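Local atomic coordinates of thermostable monoacylglycerol lipase (PDB entry 4LHE), a protein that probably hydrolyses monoacylglycerols to free fatty acid and glycerol, as a heat-stable bacterial lipase with the alpha/beta hydrolase fold. Residues 36-41 against 232-237; 72-77 against 103-108; 79-84 against 110-115. One frame throughout, in Å; residues are numbered along the deposited sequence.

Contact 1: 36-41 against 232-237; sequences MRPLAE and YDQPMI
Pro-38 and Gln-234 make the nearest approach between residues 36-41 and 232-237: Pro-38 CB lies 3.3 Å from Gln-234 NE2, and Pro-38 CG lies an equal 3.3 Å from the same Gln-234 NE2. The pyrrolidine stands to one side of the amide plane, toward its nitrogen end, and the two side chains cross at about a right angle. This is van der Waals contact of a proline ring with an amide whose nitrogen, Gln-234 NE2, is hydrogen-bonded to Thr-229 O. Gln-234 reaches across with an extended chain, its CG opposite the backbone N (chi1 -177°), while a twist of 88° at chi3 turns the amide broadside to that chain. Beside this pair lies an apolar one. Leu-39 CD2 meets Ile-237 CG2 at 4.1 Å, methyl against methyl, and Leu-39 CD1 comes to 4.4 Å from Gln-234 CG, which leads the apolar patch toward the amide.

Both pairs join the opening turns of helices 37-45 and 234-247, which lie on the same face of the central sheet. In alpha/beta hydrolases two helices, the first and the last, conventionally called A and F, share one face of the sheet; these two fit that pattern.

Further out, strands hold the two helices. Met-36, Leu-39 and Ala-40 touch Leu-25 on strand 21-26, whereas Ile-237 and Met-236 rest on Leu-221 of strand 216-221. Asp-233 occupies the N-cap position of the second helix but caps nothing with its carboxylate; Asp-233 OD2 instead accepts bonds from Ser-224 OG and Asn-223 N, tying the helix start back to the loop that leads into it.

Contact 2: 72-77 against 103-108; sequences DWVASV and TLYLAE
Val-77 and Leu-106 bring the two helical segments to their nearest backbone approach, with 8.0 Å between Val-77 CA and Leu-106 CA. The gap is filled by Val-77 and Leu-106 and, a turn away, by Val-74 and Tyr-105. Val-77 CG1 faces the fork of Leu-106, 3.6 Å from Leu-106 CD1 and 3.7 Å from Leu-106 CD2, so that one methyl is received between two. Leu-106 has a chi1 of -134°, well away from a staggered torsion, which may reflect some local strain.

One turn back along the first helix, Val-74 meets Tyr-105 through both of its methyls. Val-74 CG2 rises over a face of the phenol ring in a CH-pi contact, 4.0 Å from the Tyr-105 ring centroid and displaced toward the rim, while Val-74 CG1 approaches Tyr-105 CE2 at 3.6 Å.

Helix 98-109 follows the probable nucleophile elbow, the tight turn between strand 90-96 and that helix which in alpha/beta hydrolases carries the catalytic serine. Helix 70-87 packs across it. Both valines also touch Leu-102, which extends the apolar seam toward the elbow. Below it lies the sheet: Val-77 reaches Leu-24 and Val-26 of strand 21-26, and Leu-106 reaches Leu-24. Tyr-105 is further fixed by ring stacking with His-109 and by contact with Gln-176 and Thr-177 of helix 164-179.

Contact 3: 79-84 against 110-115; sequences EGYGWL and HPDICG
Tyr-81 meets His-110, Asp-112 and Ile-113 in three different ways, and each uses another part of its side chain. The aromatic interaction is a face-to-face stack with His-110: the ring centroids of Tyr-81 and His-110 are 4.1 Å apart and the planes are inclined by 27°. It is offset, for Tyr-81 CE2 lies over the middle of the imidazole, whereas His-110 CD2 falls toward the rim of the phenol. The imidazole is held from helix 70-87, where Glu-78 OE1 is hydrogen-bonded to His-110 NE2.

The polar interaction is at the phenol end. Tyr-81 OH donates a hydrogen bond of 2.7 Å to Asp-112 OD2, using the syn lone pair of that oxygen, and the carboxylate is turned 41° from the ring plane. Asp-112 OD1 also faces Tyr-81 OH, at a rather short 2.5 Å. Asp-112 has CG lodged between its backbone N and carbonyl carbon (chi1 65°), which brings the carboxylate back to the phenol. Lys-85 makes a long, weak ion pair with Asp-112 OD1.

The apolar interaction is slight: Ile-113 CG1 lies 3.9 Å from Tyr-81 CE1. Deeper in, Tyr-81 touches Ile-91 and Leu-24, and Ile-113 touches Val-93, so the buried tyrosine runs from the sheet to an exposed aspartate.

All three partners belong to one type I beta turn, His-110 to Ile-113, closed by a 3.1 Å bond from Ile-113 N to His-110 O. It forms the connection after helix 98-109 in the beta-alpha-beta crossover between the neighbouring parallel strands 90-96 and 115-119, a unit on which alpha/beta hydrolases are built.

How the contacts relate
Contact 2 is the buried one of the three, joined by hydrocarbon and ring faces alone; contacts 1 and 3 are only partly buried, and each mixes in polar groups, in the former an amide that makes no hydrogen bond across the contact and bonds to Thr-229 instead, in the latter a genuine phenol-carboxylate bond. Contacts 2 and 3 share helix 70-87 and touch directly, Leu-106 CD2 lying 3.7 Å from Tyr-81 CB, so they form one continuous seam from the interior outward. Contact 1 stands apart, its centre about 21 Å from the centre of either of the others, across the chain's centre from contact 2, and its long loop encloses both in sequence.

Contact 1: 36-41 against 232-237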
ATOM      1  N   MET A  36      -2.925  -6.824  -4.420  1.00 24.92           N
ATOM      2  CA  MET A  36      -4.053  -6.544  -3.521  1.00 23.65           C
ATOM      3  C   MET A  36      -5.364  -7.225  -3.912  1.00 23.62           C
ATOM      4  O   MET A  36      -6.300  -7.219  -3.133  1.00 23.32           O
ATOM      5  CB  MET A  36      -4.303  -5.030  -3.382  1.00 24.67           C
ATOM      6  CG  MET A  36      -3.115  -4.222  -2.872  1.00 24.13           C
ATOM      7  SD  MET A  36      -2.570  -4.695  -1.221  1.00 23.34           S
ATOM      8  CE  MET A  36      -3.785  -3.868  -0.187  1.00 22.14           C
ATOM      9  N   ARG A  37      -5.434  -7.816  -5.098  1.00 24.16           N
ATOM     10  CA  ARG A  37      -6.686  -8.402  -5.586  1.00 24.30           C
ATOM     11  C   ARG A  37      -7.310  -9.520  -4.723  1.00 24.48           C
ATOM     12  O   ARG A  37      -8.542  -9.612  -4.637  1.00 24.40           O
ATOM     13  CB  ARG A  37      -6.524  -8.885  -7.044  1.00 25.83           C
ATOM     14  CG  ARG A  37      -7.831  -9.403  -7.667  1.00 27.00           C
ATOM     15  CD  ARG A  37      -7.663  -9.809  -9.133  1.00 27.91           C
ATOM     16  NE  ARG A  37      -6.787  -8.880  -9.828  1.00 29.13           N
ATOM     17  CZ  ARG A  37      -7.187  -7.802 -10.495  1.00 29.88           C
ATOM     18  NH1 ARG A  37      -8.479  -7.517 -10.587  1.00 28.79           N
ATOM     19  NH2 ARG A  37      -6.276  -7.007 -11.072  1.00 29.55           N
ATOM     20  N   PRO A  38      -6.487 -10.383  -4.100  1.00 23.86           N
ATOM     21  CA  PRO A  38      -7.203 -11.410  -3.327  1.00 24.03           C
ATOM     22  C   PRO A  38      -7.913 -10.826  -2.117  1.00 24.00           C
ATOM     23  O   PRO A  38      -8.976 -11.320  -1.739  1.00 23.83           O
ATOM     24  CB  PRO A  38      -6.091 -12.359  -2.878  1.00 24.23           C
ATOM     25  CG  PRO A  38      -5.074 -12.250  -3.953  1.00 25.10           C
ATOM     26  CD  PRO A  38      -5.098 -10.780  -4.378  1.00 24.81           C
ATOM     27  N   LEU A  39      -7.336  -9.793  -1.512  1.00 22.86           N
ATOM     28  CA  LEU A  39      -8.022  -9.073  -0.448  1.00 22.48           C
ATOM     29  C   LEU A  39      -9.295  -8.412  -0.975  1.00 23.48           C
ATOM     30  O   LEU A  39     -10.375  -8.575  -0.396  1.00 23.85           O
ATOM     31  CB  LEU A  39      -7.095  -8.004   0.178  1.00 22.39           C
ATOM     32  CG  LEU A  39      -6.117  -8.455   1.257  1.00 22.18           C
ATOM     33  CD1 LEU A  39      -5.176  -9.508   0.752  1.00 22.71           C
ATOM     34  CD2 LEU A  39      -5.313  -7.251   1.777  1.00 22.31           C
ATOM     35  N   ALA A  40      -9.164  -7.660  -2.069  1.00 23.38           N
ATOM     36  CA  ALA A  40     -10.294  -6.922  -2.632  1.00 23.44           C
ATOM     37  C   ALA A  40     -11.475  -7.849  -2.946  1.00 24.47           C
ATOM     38  O   ALA A  40     -12.637  -7.534  -2.622  1.00 24.75           O
ATOM     39  CB  ALA A  40      -9.852  -6.193  -3.877  1.00 24.12           C
ATOM     40  N   GLU A  41     -11.176  -8.989  -3.565  1.00 24.78           N
ATOM     41  CA  GLU A  41     -12.201  -9.971  -3.900  1.00 25.28           C
ATOM     42  C   GLU A  41     -12.885 -10.572  -2.673  1.00 25.83           C
ATOM     43  O   GLU A  41     -14.117 -10.660  -2.636  1.00 26.41           O
ATOM     44  CB  GLU A  41     -11.657 -11.054  -4.851  1.00 26.00           C
ATOM     45  CG  GLU A  41     -11.322 -10.503  -6.255  1.00 26.46           C
ATOM     46  CD  GLU A  41     -10.746 -11.552  -7.204  1.00 28.07           C
ATOM     47  OE1 GLU A  41     -10.723 -12.749  -6.844  1.00 28.80           O
ATOM     48  OE2 GLU A  41     -10.329 -11.182  -8.329  1.00 28.79           O
ATOM     49  N   TYR A 232       1.926 -16.663   2.532  1.00 36.28           N
ATOM     50  CA  TYR A 232       1.194 -17.670   3.313  1.00 37.56           C
ATOM     51  C   TYR A 232       0.233 -17.088   4.360  1.00 36.65           C
ATOM     52  O   TYR A 232      -0.766 -17.716   4.709  1.00 36.34           O
ATOM     53  CB  TYR A 232       2.168 -18.656   3.980  1.00 38.94           C
ATOM     54  CG  TYR A 232       2.875 -19.592   3.024  1.00 39.82           C
ATOM     55  CD1 TYR A 232       2.162 -20.504   2.245  1.00 39.88           C
ATOM     56  CD2 TYR A 232       4.262 -19.586   2.919  1.00 41.25           C
ATOM     57  CE1 TYR A 232       2.815 -21.367   1.378  1.00 41.07           C
ATOM     58  CE2 TYR A 232       4.916 -20.432   2.054  1.00 41.65           C
ATOM     59  CZ  TYR A 232       4.191 -21.323   1.292  1.00 42.16           C
ATOM     60  OH  TYR A 232       4.862 -22.176   0.439  1.00 43.68           O
ATOM     61  N   ASP A 233       0.518 -15.890   4.855  1.00 36.04           N
ATOM     62  CA  ASP A 233      -0.368 -15.287   5.838  1.00 35.52           C
ATOM     63  C   ASP A 233      -1.552 -14.537   5.211  1.00 34.81           C
ATOM     64  O   ASP A 233      -2.282 -13.860   5.926  1.00 34.32           O
ATOM     65  CB  ASP A 233       0.401 -14.380   6.807  1.00 36.39           C
ATOM     66  CG  ASP A 233       1.318 -15.167   7.745  1.00 38.36           C
ATOM     67  OD1 ASP A 233       0.823 -16.097   8.414  1.00 39.36           O
ATOM     68  OD2 ASP A 233       2.530 -14.858   7.805  1.00 38.56           O
ATOM     69  N   GLN A 234      -1.740 -14.666   3.894  1.00 33.78           N
ATOM     70  CA  GLN A 234      -2.897 -14.049   3.211  1.00 32.90           C
ATOM     71  C   GLN A 234      -4.268 -14.283   3.886  1.00 31.87           C
ATOM     72  O   GLN A 234      -4.989 -13.328   4.146  1.00 31.33           O
ATOM     73  CB  GLN A 234      -2.951 -14.458   1.731  1.00 31.58           C
ATOM     74  CG  GLN A 234      -4.076 -13.806   0.942  1.00 30.43           C
ATOM     75  CD  GLN A 234      -4.251 -14.432  -0.419  1.00 29.99           C
ATOM     76  OE1 GLN A 234      -4.982 -15.412  -0.575  1.00 29.48           O
ATOM     77  NE2 GLN A 234      -3.584 -13.866  -1.426  1.00 29.80           N
ATOM     78  N   PRO A 235      -4.632 -15.542   4.188  1.00 32.88           N
ATOM     79  CA  PRO A 235      -5.955 -15.726   4.805  1.00 31.91           C
ATOM     80  C   PRO A 235      -6.070 -15.060   6.186  1.00 33.17           C
ATOM     81  O   PRO A 235      -7.139 -14.541   6.542  1.00 32.50           O
ATOM     82  CB  PRO A 235      -6.069 -17.251   4.940  1.00 33.47           C
ATOM     83  CG  PRO A 235      -5.037 -17.812   3.991  1.00 33.29           C
ATOM     84  CD  PRO A 235      -3.927 -16.827   4.002  1.00 34.69           C
ATOM     85  N   MET A 236      -4.983 -15.059   6.951  1.00 33.88           N
ATOM     86  CA  MET A 236      -4.965 -14.381   8.239  1.00 34.48           C
ATOM     87  C   MET A 236      -5.170 -12.855   8.084  1.00 33.72           C
ATOM     88  O   MET A 236      -5.951 -12.238   8.817  1.00 33.36           O
ATOM     89  CB  MET A 236      -3.661 -14.706   8.979  1.00 36.24           C
ATOM     90  CG  MET A 236      -3.455 -13.886  10.233  1.00 38.03           C
ATOM     91  SD  MET A 236      -2.043 -14.381  11.241  1.00 40.90           S
ATOM     92  CE  MET A 236      -2.420 -13.449  12.734  1.00 38.93           C
ATOM     93  N   ILE A 237      -4.498 -12.252   7.115  1.00 32.75           N
ATOM     94  CA  ILE A 237      -4.723 -10.834   6.824  1.00 31.74           C
ATOM     95  C   ILE A 237      -6.171 -10.531   6.469  1.00 30.34           C
ATOM     96  O   ILE A 237      -6.742  -9.538   6.932  1.00 29.91           O
ATOM     97  CB  ILE A 237      -3.830 -10.348   5.666  1.00 31.26           C
ATOM     98  CG1 ILE A 237      -2.350 -10.506   6.032  1.00 32.17           C
ATOM     99  CG2 ILE A 237      -4.144  -8.883   5.322  1.00 29.92           C
ATOM    100  CD1 ILE A 237      -1.390 -10.195   4.842  1.00 31.40           C
TER

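Contact 2: 72-77 against 103-108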
ATOM      1  N   ASP A  72       1.452  12.312  -8.203  1.00 34.85           N
ATOM      2  CA  ASP A  72       0.599  11.527  -9.096  1.00 34.08           C
ATOM      3  C   ASP A  72      -0.026  10.316  -8.372  1.00 32.54           C
ATOM      4  O   ASP A  72      -1.196   9.991  -8.579  1.00 31.30           O
ATOM      5  CB  ASP A  72       1.390  11.047 -10.329  1.00 34.01           C
ATOM      6  CG  ASP A  72       1.800  12.191 -11.263  1.00 36.50           C
ATOM      7  OD1 ASP A  72       1.016  13.145 -11.437  1.00 35.88           O
ATOM      8  OD2 ASP A  72       2.910  12.124 -11.834  1.00 37.11           O
ATOM      9  N   TRP A  73       0.775   9.654  -7.540  1.00 33.10           N
ATOM     10  CA  TRP A  73       0.344   8.461  -6.815  1.00 31.85           C
ATOM     11  C   TRP A  73      -0.694   8.835  -5.777  1.00 32.18           C
ATOM     12  O   TRP A  73      -1.720   8.154  -5.636  1.00 31.00           O
ATOM     13  CB  TRP A  73       1.544   7.767  -6.148  1.00 32.43           C
ATOM     14  CG  TRP A  73       2.678   7.511  -7.113  1.00 33.63           C
ATOM     15  CD1 TRP A  73       2.579   7.303  -8.464  1.00 33.12           C
ATOM     16  CD2 TRP A  73       4.077   7.450  -6.799  1.00 34.40           C
ATOM     17  NE1 TRP A  73       3.836   7.122  -9.004  1.00 34.93           N
ATOM     18  CE2 TRP A  73       4.769   7.209  -8.002  1.00 35.66           C
ATOM     19  CE3 TRP A  73       4.809   7.575  -5.615  1.00 35.52           C
ATOM     20  CZ2 TRP A  73       6.158   7.084  -8.052  1.00 37.09           C
ATOM     21  CZ3 TRP A  73       6.195   7.466  -5.673  1.00 37.17           C
ATOM     22  CH2 TRP A  73       6.847   7.226  -6.879  1.00 37.32           C
ATOM     23  N   VAL A  74      -0.440   9.932  -5.066  1.00 33.01           N
ATOM     24  CA  VAL A  74      -1.436  10.489  -4.148  1.00 33.51           C
ATOM     25  C   VAL A  74      -2.734  10.807  -4.872  1.00 32.44           C
ATOM     26  O   VAL A  74      -3.832  10.521  -4.367  1.00 31.61           O
ATOM     27  CB  VAL A  74      -0.906  11.743  -3.409  1.00 34.99           C
ATOM     28  CG1 VAL A  74      -2.056  12.506  -2.734  1.00 34.67           C
ATOM     29  CG2 VAL A  74       0.124  11.320  -2.391  1.00 35.28           C
ATOM     30  N   ALA A  75      -2.615  11.387  -6.066  1.00 32.94           N
ATOM     31  CA  ALA A  75      -3.799  11.708  -6.842  1.00 32.29           C
ATOM     32  C   ALA A  75      -4.589  10.442  -7.191  1.00 30.82           C
ATOM     33  O   ALA A  75      -5.811  10.447  -7.101  1.00 30.73           O
ATOM     34  CB  ALA A  75      -3.439  12.496  -8.088  1.00 32.39           C
ATOM     35  N   SER A  76      -3.900   9.363  -7.572  1.00 29.96           N
ATOM     36  CA  SER A  76      -4.575   8.096  -7.884  1.00 29.00           C
ATOM     37  C   SER A  76      -5.357   7.598  -6.694  1.00 28.08           C
ATOM     38  O   SER A  76      -6.476   7.126  -6.841  1.00 28.15           O
ATOM     39  CB  SER A  76      -3.565   7.006  -8.260  1.00 28.57           C
ATOM     40  OG  SER A  76      -2.896   7.312  -9.456  1.00 28.52           O
ATOM     41  N   VAL A  77      -4.746   7.672  -5.514  1.00 29.04           N
ATOM     42  CA  VAL A  77      -5.402   7.228  -4.285  1.00 29.35           C
ATOM     43  C   VAL A  77      -6.534   8.171  -3.869  1.00 29.93           C
ATOM     44  O   VAL A  77      -7.580   7.728  -3.369  1.00 29.73           O
ATOM     45  CB  VAL A  77      -4.390   7.109  -3.146  1.00 29.61           C
ATOM     46  CG1 VAL A  77      -5.070   6.593  -1.903  1.00 31.29           C
ATOM     47  CG2 VAL A  77      -3.281   6.163  -3.557  1.00 29.57           C
ATOM     48  N   THR A 103      -1.774   4.946   2.593  1.00 30.51           N
ATOM     49  CA  THR A 103      -2.912   4.760   3.476  1.00 30.37           C
ATOM     50  C   THR A 103      -2.770   5.701   4.672  1.00 31.42           C
ATOM     51  O   THR A 103      -3.725   6.398   5.049  1.00 32.26           O
ATOM     52  CB  THR A 103      -2.998   3.299   3.958  1.00 29.66           C
ATOM     53  OG1 THR A 103      -3.378   2.469   2.855  1.00 28.60           O
ATOM     54  CG2 THR A 103      -4.038   3.160   5.077  1.00 29.25           C
ATOM     55  N   LEU A 104      -1.577   5.715   5.264  1.00 31.24           N
ATOM     56  CA  LEU A 104      -1.273   6.625   6.359  1.00 32.89           C
ATOM     57  C   LEU A 104      -1.473   8.053   5.910  1.00 33.74           C
ATOM     58  O   LEU A 104      -2.094   8.846   6.612  1.00 34.37           O
ATOM     59  CB  LEU A 104       0.165   6.429   6.816  1.00 33.05           C
ATOM     60  CG  LEU A 104       0.436   5.054   7.421  1.00 32.59           C
ATOM     61  CD1 LEU A 104       1.926   4.776   7.390  1.00 33.06           C
ATOM     62  CD2 LEU A 104      -0.104   4.963   8.861  1.00 32.14           C
ATOM     63  N   TYR A 105      -0.960   8.364   4.720  1.00 34.18           N
ATOM     64  CA  TYR A 105      -1.042   9.708   4.149  1.00 34.59           C
ATOM     65  C   TYR A 105      -2.481  10.178   4.077  1.00 35.37           C
ATOM     66  O   TYR A 105      -2.804  11.285   4.513  1.00 36.77           O
ATOM     67  CB  TYR A 105      -0.440   9.699   2.739  1.00 35.24           C
ATOM     68  CG  TYR A 105      -0.338  11.053   2.068  1.00 36.00           C
ATOM     69  CD1 TYR A 105       0.837  11.783   2.138  1.00 38.48           C
ATOM     70  CD2 TYR A 105      -1.402  11.590   1.345  1.00 36.55           C
ATOM     71  CE1 TYR A 105       0.956  13.017   1.519  1.00 39.88           C
ATOM     72  CE2 TYR A 105      -1.294  12.828   0.726  1.00 37.86           C
ATOM     73  CZ  TYR A 105      -0.105  13.530   0.814  1.00 39.63           C
ATOM     74  OH  TYR A 105       0.037  14.760   0.207  1.00 41.96           O
ATOM     75  N   LEU A 106      -3.344   9.322   3.533  1.00 33.71           N
ATOM     76  CA  LEU A 106      -4.744   9.658   3.324  1.00 34.26           C
ATOM     77  C   LEU A 106      -5.478   9.854   4.643  1.00 34.84           C
ATOM     78  O   LEU A 106      -6.360  10.713   4.752  1.00 35.63           O
ATOM     79  CB  LEU A 106      -5.417   8.560   2.507  1.00 33.14           C
ATOM     80  CG  LEU A 106      -6.297   9.004   1.352  1.00 33.55           C
ATOM     81  CD1 LEU A 106      -5.436   9.485   0.209  1.00 33.98           C
ATOM     82  CD2 LEU A 106      -7.181   7.850   0.910  1.00 33.27           C
ATOM     83  N   ALA A 107      -5.117   9.058   5.646  1.00 33.32           N
ATOM     84  CA  ALA A 107      -5.724   9.189   6.963  1.00 34.41           C
ATOM     85  C   ALA A 107      -5.355  10.557   7.563  1.00 36.75           C
ATOM     86  O   ALA A 107      -6.180  11.205   8.220  1.00 36.99           O
ATOM     87  CB  ALA A 107      -5.281   8.036   7.878  1.00 33.52           C
ATOM     88  N   GLU A 108      -4.117  10.995   7.318  1.00 36.53           N
ATOM     89  CA  GLU A 108      -3.654  12.319   7.749  1.00 37.74           C
ATOM     90  C   GLU A 108      -4.444  13.473   7.126  1.00 39.00           C
ATOM     91  O   GLU A 108      -4.560  14.550   7.721  1.00 40.24           O
ATOM     92  CB  GLU A 108      -2.159  12.486   7.436  1.00 37.26           C
ATOM     93  CG  GLU A 108      -1.276  11.577   8.260  1.00 37.49           C
ATOM     94  CD  GLU A 108       0.113  11.435   7.709  1.00 37.08           C
ATOM     95  OE1 GLU A 108       0.415  12.060   6.680  1.00 37.96           O
ATOM     96  OE2 GLU A 108       0.917  10.708   8.315  1.00 36.74           O
TER

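Contact 3: 79-84 against 110-115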
ATOM      1  N   GLU A  79      -8.438   9.955  -5.842  1.00 30.83           N
ATOM      2  CA  GLU A  79      -9.518   9.675  -6.795  1.00 30.00           C
ATOM      3  C   GLU A  79     -10.227   8.373  -6.431  1.00 29.43           C
ATOM      4  O   GLU A  79     -11.442   8.237  -6.629  1.00 29.62           O
ATOM      5  CB  GLU A  79      -8.929   9.599  -8.210  1.00 29.80           C
ATOM      6  CG  GLU A  79      -9.781   8.889  -9.249  0.63 29.27           C
ATOM      7  CD  GLU A  79      -9.122   8.862 -10.630  0.67 29.08           C
ATOM      8  OE1 GLU A  79      -9.656   9.503 -11.558  0.56 29.55           O
ATOM      9  OE2 GLU A  79      -8.082   8.192 -10.789  0.62 28.29           O
ATOM     10  N   GLY A  80      -9.483   7.412  -5.889  1.00 28.63           N
ATOM     11  CA  GLY A  80     -10.113   6.198  -5.385  1.00 28.12           C
ATOM     12  C   GLY A  80     -10.928   6.445  -4.122  1.00 29.08           C
ATOM     13  O   GLY A  80     -12.020   5.900  -3.947  1.00 29.77           O
ATOM     14  N   TYR A  81     -10.392   7.267  -3.229  1.00 30.00           N
ATOM     15  CA  TYR A  81     -11.129   7.673  -2.041  1.00 31.10           C
ATOM     16  C   TYR A  81     -12.392   8.447  -2.423  1.00 32.14           C
ATOM     17  O   TYR A  81     -13.473   8.254  -1.828  1.00 32.84           O
ATOM     18  CB  TYR A  81     -10.214   8.500  -1.137  1.00 31.96           C
ATOM     19  CG  TYR A  81     -10.930   9.253  -0.057  1.00 33.57           C
ATOM     20  CD1 TYR A  81     -11.199   8.658   1.163  1.00 33.62           C
ATOM     21  CD2 TYR A  81     -11.311  10.581  -0.249  1.00 34.74           C
ATOM     22  CE1 TYR A  81     -11.848   9.359   2.164  1.00 35.57           C
ATOM     23  CE2 TYR A  81     -11.959  11.292   0.743  1.00 36.37           C
ATOM     24  CZ  TYR A  81     -12.223  10.678   1.941  1.00 36.57           C
ATOM     25  OH  TYR A  81     -12.867  11.395   2.916  1.00 38.55           O
ATOM     26  N   GLY A  82     -12.268   9.289  -3.444  1.00 32.06           N
ATOM     27  CA  GLY A  82     -13.396  10.071  -3.920  1.00 32.96           C
ATOM     28  C   GLY A  82     -14.491   9.211  -4.526  1.00 32.68           C
ATOM     29  O   GLY A  82     -15.694   9.455  -4.304  1.00 33.48           O
ATOM     30  N   TRP A  83     -14.082   8.205  -5.293  1.00 31.59           N
ATOM     31  CA  TRP A  83     -15.024   7.231  -5.854  1.00 31.69           C
ATOM     32  C   TRP A  83     -15.795   6.537  -4.743  1.00 31.94           C
ATOM     33  O   TRP A  83     -17.016   6.364  -4.835  1.00 33.32           O
ATOM     34  CB  TRP A  83     -14.271   6.208  -6.704  1.00 30.37           C
ATOM     35  CG  TRP A  83     -15.149   5.219  -7.406  1.00 30.00           C
ATOM     36  CD1 TRP A  83     -15.732   5.363  -8.627  1.00 30.36           C
ATOM     37  CD2 TRP A  83     -15.533   3.928  -6.924  1.00 30.19           C
ATOM     38  NE1 TRP A  83     -16.461   4.244  -8.934  1.00 30.41           N
ATOM     39  CE2 TRP A  83     -16.355   3.344  -7.906  1.00 30.32           C
ATOM     40  CE3 TRP A  83     -15.261   3.205  -5.750  1.00 29.79           C
ATOM     41  CZ2 TRP A  83     -16.912   2.066  -7.758  1.00 30.49           C
ATOM     42  CZ3 TRP A  83     -15.815   1.940  -5.602  1.00 29.99           C
ATOM     43  CH2 TRP A  83     -16.628   1.381  -6.608  1.00 29.95           C
ATOM     44  N   LEU A  84     -15.090   6.140  -3.688  1.00 31.21           N
ATOM     45  CA  LEU A  84     -15.724   5.478  -2.545  1.00 31.72           C
ATOM     46  C   LEU A  84     -16.650   6.428  -1.787  1.00 33.76           C
ATOM     47  O   LEU A  84     -17.771   6.054  -1.405  1.00 33.66           O
ATOM     48  CB  LEU A  84     -14.665   4.971  -1.565  1.00 31.37           C
ATOM     49  CG  LEU A  84     -14.069   3.582  -1.784  1.00 30.25           C
ATOM     50  CD1 LEU A  84     -13.219   3.191  -0.560  1.00 29.57           C
ATOM     51  CD2 LEU A  84     -15.155   2.576  -2.016  1.00 30.45           C
ATOM     52  N   HIS A 110      -7.709  13.067   5.695  1.00 38.02           N
ATOM     53  CA  HIS A 110      -9.151  12.863   5.842  1.00 38.34           C
ATOM     54  C   HIS A 110      -9.503  12.075   7.126  1.00 39.22           C
ATOM     55  O   HIS A 110      -9.674  10.851   7.074  1.00 37.62           O
ATOM     56  CB  HIS A 110      -9.728  12.061   4.649  1.00 37.68           C
ATOM     57  CG  HIS A 110      -9.439  12.635   3.290  1.00 37.52           C
ATOM     58  ND1 HIS A 110     -10.220  13.615   2.711  1.00 38.13           N
ATOM     59  CD2 HIS A 110      -8.502  12.309   2.363  1.00 36.57           C
ATOM     60  CE1 HIS A 110      -9.749  13.900   1.507  1.00 37.85           C
ATOM     61  NE2 HIS A 110      -8.706  13.122   1.274  1.00 36.92           N
ATOM     62  N   PRO A 111      -9.605  12.748   8.286  1.00 41.13           N
ATOM     63  CA  PRO A 111     -10.084  11.949   9.431  1.00 40.32           C
ATOM     64  C   PRO A 111     -11.577  11.533   9.434  1.00 39.84           C
ATOM     65  O   PRO A 111     -12.062  11.012  10.441  1.00 40.55           O
ATOM     66  CB  PRO A 111      -9.727  12.815  10.652  1.00 41.92           C
ATOM     67  CG  PRO A 111      -9.315  14.158  10.102  1.00 42.46           C
ATOM     68  CD  PRO A 111      -8.810  13.910   8.719  1.00 41.52           C
ATOM     69  N   ASP A 112     -12.294  11.718   8.333  1.00 40.37           N
ATOM     70  CA  ASP A 112     -13.598  11.068   8.212  1.00 39.98           C
ATOM     71  C   ASP A 112     -13.407   9.556   7.993  1.00 38.78           C
ATOM     72  O   ASP A 112     -14.345   8.764   8.116  1.00 38.59           O
ATOM     73  CB  ASP A 112     -14.430  11.682   7.083  1.00 40.53           C
ATOM     74  CG  ASP A 112     -13.819  11.451   5.713  1.00 40.23           C
ATOM     75  OD1 ASP A 112     -13.124  12.368   5.215  1.00 40.83           O
ATOM     76  OD2 ASP A 112     -14.029  10.358   5.131  1.00 39.50           O
ATOM     77  N   ILE A 113     -12.181   9.164   7.664  1.00 36.64           N
ATOM     78  CA  ILE A 113     -11.840   7.755   7.487  1.00 35.15           C
ATOM     79  C   ILE A 113     -12.079   6.978   8.787  1.00 35.25           C
ATOM     80  O   ILE A 113     -11.586   7.358   9.853  1.00 35.72           O
ATOM     81  CB  ILE A 113     -10.383   7.606   6.969  1.00 34.27           C
ATOM     82  CG1 ILE A 113     -10.312   8.054   5.509  1.00 34.44           C
ATOM     83  CG2 ILE A 113      -9.901   6.168   7.063  1.00 32.92           C
ATOM     84  CD1 ILE A 113      -8.916   7.929   4.883  1.00 33.99           C
ATOM     85  N   CYS A 114     -12.860   5.904   8.705  0.98 33.23           N
ATOM     86  CA  CYS A 114     -13.259   5.187   9.911  0.98 34.27           C
ATOM     87  C   CYS A 114     -12.203   4.194  10.407  0.98 32.55           C
ATOM     88  O   CYS A 114     -12.350   3.635  11.490  0.98 32.75           O
ATOM     89  CB  CYS A 114     -14.603   4.495   9.701  0.98 35.01           C
ATOM     90  SG  CYS A 114     -16.013   5.657   9.598  0.98 37.55           S
ATOM     91  N   GLY A 115     -11.139   3.984   9.635  1.00 31.22           N
ATOM     92  CA  GLY A 115     -10.078   3.080  10.074  1.00 30.35           C
ATOM     93  C   GLY A 115      -9.060   2.751   8.999  1.00 29.59           C
ATOM     94  O   GLY A 115      -9.354   2.857   7.805  1.00 28.87           O
TER